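Local atomic coordinates of IMPACT family member YigZ (Escherichia coli, PDB entry 1VI7), a protein that is of unknown function but may bind guanyl nucleotides and other anions and hydrolyse ribonucleoside triphosphates. Residues His49-Val60 / Val95-Tyr106. Sequence-based numbering, arbitrary orientation.
Sequences HPDARHHCVAWV and VGEITAVVVRYY
Y105 lies beneath A52, whose CB sits 3.4 Å above the middle of the phenol ring in a CH-pi contact. With CG beside its own backbone N (chi1 -75°), Y105 carries its OH across to H49, where it bonds ND1 at 2.7 Å in the plane of the imidazole; the two rings meet rim to rim, their planes 73° apart. V103 CG1 covers one face of the H49 ring and touches A52 CB at 3.5 Å, while its CG2 reaches H55 CD2. H55 turns back to give its NE2 hydrogen to H49 O, a bond that ties the two residues together. At the outer end R53 bends at chi3 and lays its guanidinium flat on Y106, CZ 4.2 Å from the ring centroid, an off-centre cation-pi stack. The R104 chain runs extended beside H54 toward E77, its salt-bridge partner. R53 and H54 together face R104 in a classic beta bulge, where H54 and R104 exchange two backbone N-H...O bonds; beyond it strand 57-60 pairs antiparallel with strand 98-101 inside the five-stranded sheet. There T99 and W59 lie side by side under helix 34-48, while A58 packs on helix 84-93. Were Y105 an alanine, H49 ND1 would probably lose its hydroxyl mate and A52 CB its ring face. Backbone pairing thus continues past the strands, and aromatic and cationic side chains add their own contacts at the loop end.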
# COMPACT_ATOMS: atom_id res chain seq x y z
N HIS A 49 5.45 18.40 -13.17
CA HIS A 49 5.08 19.80 -12.98
C HIS A 49 6.17 20.58 -12.25
O HIS A 49 6.15 20.67 -11.00
CB HIS A 49 3.77 19.95 -12.20
CG HIS A 49 2.64 19.08 -12.63
ND1 HIS A 49 1.56 19.55 -13.36
CD2 HIS A 49 2.42 17.75 -12.45
CE1 HIS A 49 0.74 18.55 -13.62
NE2 HIS A 49 1.25 17.45 -13.08
N PRO A 50 7.22 20.96 -12.95
CA PRO A 50 8.29 21.75 -12.36
C PRO A 50 7.83 23.16 -12.03
O PRO A 50 8.07 23.72 -10.97
CB PRO A 50 9.37 21.75 -13.41
CG PRO A 50 8.82 21.14 -14.63
CD PRO A 50 7.35 20.90 -14.42
N ASP A 51 7.02 23.74 -12.92
CA ASP A 51 6.50 25.08 -12.78
C ASP A 51 5.49 25.29 -11.67
O ASP A 51 4.94 26.41 -11.57
CB ASP A 51 5.85 25.54 -14.10
CG ASP A 51 6.89 26.15 -15.03
OD1 ASP A 51 6.94 25.70 -16.20
OD2 ASP A 51 7.63 27.05 -14.59
N ALA A 52 5.16 24.26 -10.93
CA ALA A 52 4.21 24.36 -9.82
C ALA A 52 5.02 24.57 -8.53
O ALA A 52 5.98 23.87 -8.24
CB ALA A 52 3.30 23.16 -9.75
N ARG A 53 4.59 25.57 -7.79
CA ARG A 53 5.24 26.00 -6.58
C ARG A 53 5.28 24.98 -5.46
O ARG A 53 6.24 24.98 -4.66
CB ARG A 53 4.57 27.31 -6.10
CG ARG A 53 5.55 28.24 -5.42
CD ARG A 53 4.85 29.45 -4.88
NE ARG A 53 3.69 29.11 -4.03
CZ ARG A 53 2.85 30.08 -3.64
NH1 ARG A 53 3.06 31.34 -4.03
NH2 ARG A 53 1.82 29.77 -2.88
N HIS A 54 4.20 24.21 -5.29
CA HIS A 54 4.11 23.25 -4.21
C HIS A 54 3.64 21.88 -4.67
O HIS A 54 3.02 21.74 -5.73
CB HIS A 54 3.20 23.74 -3.08
CG HIS A 54 3.55 25.10 -2.56
ND1 HIS A 54 4.65 25.34 -1.75
CD2 HIS A 54 3.01 26.31 -2.81
CE1 HIS A 54 4.74 26.64 -1.53
NE2 HIS A 54 3.76 27.26 -2.15
N HIS A 55 4.07 20.84 -3.95
CA HIS A 55 3.73 19.45 -4.19
C HIS A 55 3.54 18.69 -2.87
O HIS A 55 4.33 17.84 -2.48
CB HIS A 55 4.75 18.74 -5.07
CG HIS A 55 5.09 19.41 -6.37
ND1 HIS A 55 5.99 20.47 -6.42
CD2 HIS A 55 4.60 19.30 -7.62
CE1 HIS A 55 6.07 20.93 -7.66
NE2 HIS A 55 5.23 20.24 -8.41
N CYS A 56 2.46 18.96 -2.17
CA CYS A 56 2.09 18.37 -0.89
C CYS A 56 1.68 16.92 -0.99
O CYS A 56 1.12 16.44 -1.98
CB CYS A 56 1.01 19.25 -0.26
SG CYS A 56 1.20 21.03 -0.65
N VAL A 57 2.02 16.11 0.01
CA VAL A 57 1.87 14.67 -0.02
C VAL A 57 1.16 14.11 1.21
O VAL A 57 1.33 14.68 2.28
CB VAL A 57 3.30 14.01 0.02
CG1 VAL A 57 3.25 12.52 -0.20
CG2 VAL A 57 4.25 14.70 -0.95
N ALA A 58 0.81 12.84 1.18
CA ALA A 58 0.16 12.15 2.30
C ALA A 58 -0.07 10.69 1.89
O ALA A 58 -0.29 10.50 0.67
CB ALA A 58 -1.20 12.78 2.57
N TRP A 59 -0.05 9.75 2.81
CA TRP A 59 -0.26 8.35 2.43
C TRP A 59 -0.61 7.49 3.63
O TRP A 59 -0.53 7.98 4.76
CB TRP A 59 0.96 7.81 1.71
CG TRP A 59 2.21 7.65 2.50
CD1 TRP A 59 2.49 6.65 3.40
CD2 TRP A 59 3.39 8.46 2.46
NE1 TRP A 59 3.74 6.82 3.94
CE2 TRP A 59 4.31 7.93 3.38
CE3 TRP A 59 3.74 9.61 1.74
CZ2 TRP A 59 5.57 8.48 3.60
CZ3 TRP A 59 4.99 10.17 1.97
CH2 TRP A 59 5.90 9.59 2.88
N VAL A 60 -1.02 6.29 3.41
CA VAL A 60 -1.34 5.23 4.41
C VAL A 60 -0.80 3.99 3.72
O VAL A 60 -1.03 3.96 2.48
CB VAL A 60 -2.89 5.18 4.45
CG1 VAL A 60 -3.45 3.89 3.89
CG2 VAL A 60 -3.52 5.45 5.78
N VAL A 95 -9.38 3.03 3.03
CA VAL A 95 -8.73 2.41 1.89
C VAL A 95 -7.23 2.32 2.22
O VAL A 95 -6.58 3.34 2.44
CB VAL A 95 -8.95 3.22 0.60
CG1 VAL A 95 -8.07 2.76 -0.54
CG2 VAL A 95 -10.42 3.22 0.22
N GLY A 96 -6.74 1.08 2.23
CA GLY A 96 -5.34 0.86 2.53
C GLY A 96 -4.44 1.08 1.33
O GLY A 96 -4.88 1.22 0.19
N GLU A 97 -3.13 1.29 1.58
CA GLU A 97 -2.18 1.29 0.48
C GLU A 97 -2.43 2.34 -0.57
O GLU A 97 -2.34 2.07 -1.78
CB GLU A 97 -2.23 -0.09 -0.22
CG GLU A 97 -2.00 -1.29 0.65
CD GLU A 97 -1.94 -2.60 -0.10
OE1 GLU A 97 -2.01 -3.65 0.58
OE2 GLU A 97 -1.87 -2.58 -1.35
N ILE A 98 -2.54 3.60 -0.16
CA ILE A 98 -2.76 4.68 -1.14
C ILE A 98 -1.97 5.91 -0.74
O ILE A 98 -1.85 6.19 0.44
CB ILE A 98 -4.26 5.00 -1.23
CG1 ILE A 98 -4.56 6.22 -2.08
CG2 ILE A 98 -4.82 5.16 0.16
CD1 ILE A 98 -6.02 6.43 -2.41
N THR A 99 -1.62 6.73 -1.72
CA THR A 99 -0.83 7.93 -1.50
C THR A 99 -1.45 9.06 -2.29
O THR A 99 -2.08 8.77 -3.31
CB THR A 99 0.61 7.63 -1.99
OG1 THR A 99 1.26 6.80 -1.00
CG2 THR A 99 1.41 8.88 -2.22
N ALA A 100 -1.28 10.31 -1.85
CA ALA A 100 -1.91 11.40 -2.62
C ALA A 100 -0.95 12.57 -2.77
O ALA A 100 -0.04 12.72 -1.96
CB ALA A 100 -3.20 11.85 -1.93
N VAL A 101 -1.05 13.28 -3.90
CA VAL A 101 -0.26 14.44 -4.13
C VAL A 101 -1.04 15.64 -4.66
O VAL A 101 -1.62 15.63 -5.74
CB VAL A 101 0.92 14.22 -5.09
CG1 VAL A 101 1.56 15.59 -5.42
CG2 VAL A 101 1.98 13.32 -4.49
N VAL A 102 -0.99 16.74 -3.89
CA VAL A 102 -1.64 17.95 -4.47
C VAL A 102 -0.52 18.76 -5.11
O VAL A 102 0.65 18.48 -4.76
CB VAL A 102 -2.51 18.65 -3.47
CG1 VAL A 102 -3.43 19.68 -4.13
CG2 VAL A 102 -3.41 17.62 -2.75
N VAL A 103 -0.71 19.37 -6.26
CA VAL A 103 0.33 20.09 -7.00
C VAL A 103 -0.08 21.55 -7.09
O VAL A 103 -1.15 21.86 -7.63
CB VAL A 103 0.55 19.45 -8.37
CG1 VAL A 103 1.35 20.33 -9.32
CG2 VAL A 103 1.30 18.11 -8.19
N ARG A 104 0.71 22.49 -6.51
CA ARG A 104 0.19 23.84 -6.57
C ARG A 104 0.90 24.78 -7.52
O ARG A 104 2.08 25.05 -7.45
CB ARG A 104 -0.02 24.48 -5.20
CG ARG A 104 -0.95 25.71 -5.32
CD ARG A 104 -0.77 26.62 -4.15
NE ARG A 104 -1.61 27.82 -4.15
CZ ARG A 104 -1.52 28.70 -3.14
NH1 ARG A 104 -0.66 28.44 -2.15
NH2 ARG A 104 -2.25 29.79 -3.11
N TYR A 105 0.10 25.36 -8.41
CA TYR A 105 0.52 26.40 -9.33
C TYR A 105 -0.07 27.73 -8.79
O TYR A 105 -1.29 27.88 -8.80
CB TYR A 105 -0.01 26.12 -10.72
CG TYR A 105 0.65 25.04 -11.54
CD1 TYR A 105 1.75 25.31 -12.36
CD2 TYR A 105 0.12 23.75 -11.59
CE1 TYR A 105 2.32 24.32 -13.14
CE2 TYR A 105 0.69 22.75 -12.37
CZ TYR A 105 1.80 23.04 -13.14
OH TYR A 105 2.38 22.07 -13.91
N TYR A 106 0.76 28.56 -8.16
CA TYR A 106 0.30 29.83 -7.60
C TYR A 106 -0.31 30.72 -8.68
O TYR A 106 0.28 30.92 -9.74
CB TYR A 106 1.42 30.57 -6.89
CG TYR A 106 1.04 31.87 -6.22
CD1 TYR A 106 0.05 31.90 -5.25
CD2 TYR A 106 1.70 33.06 -6.50
CE1 TYR A 106 -0.29 33.08 -4.62
CE2 TYR A 106 1.36 34.24 -5.86
CZ TYR A 106 0.38 34.24 -4.91
OH TYR A 106 0.02 35.39 -4.24
O HOH W 1 3.02 28.31 -9.60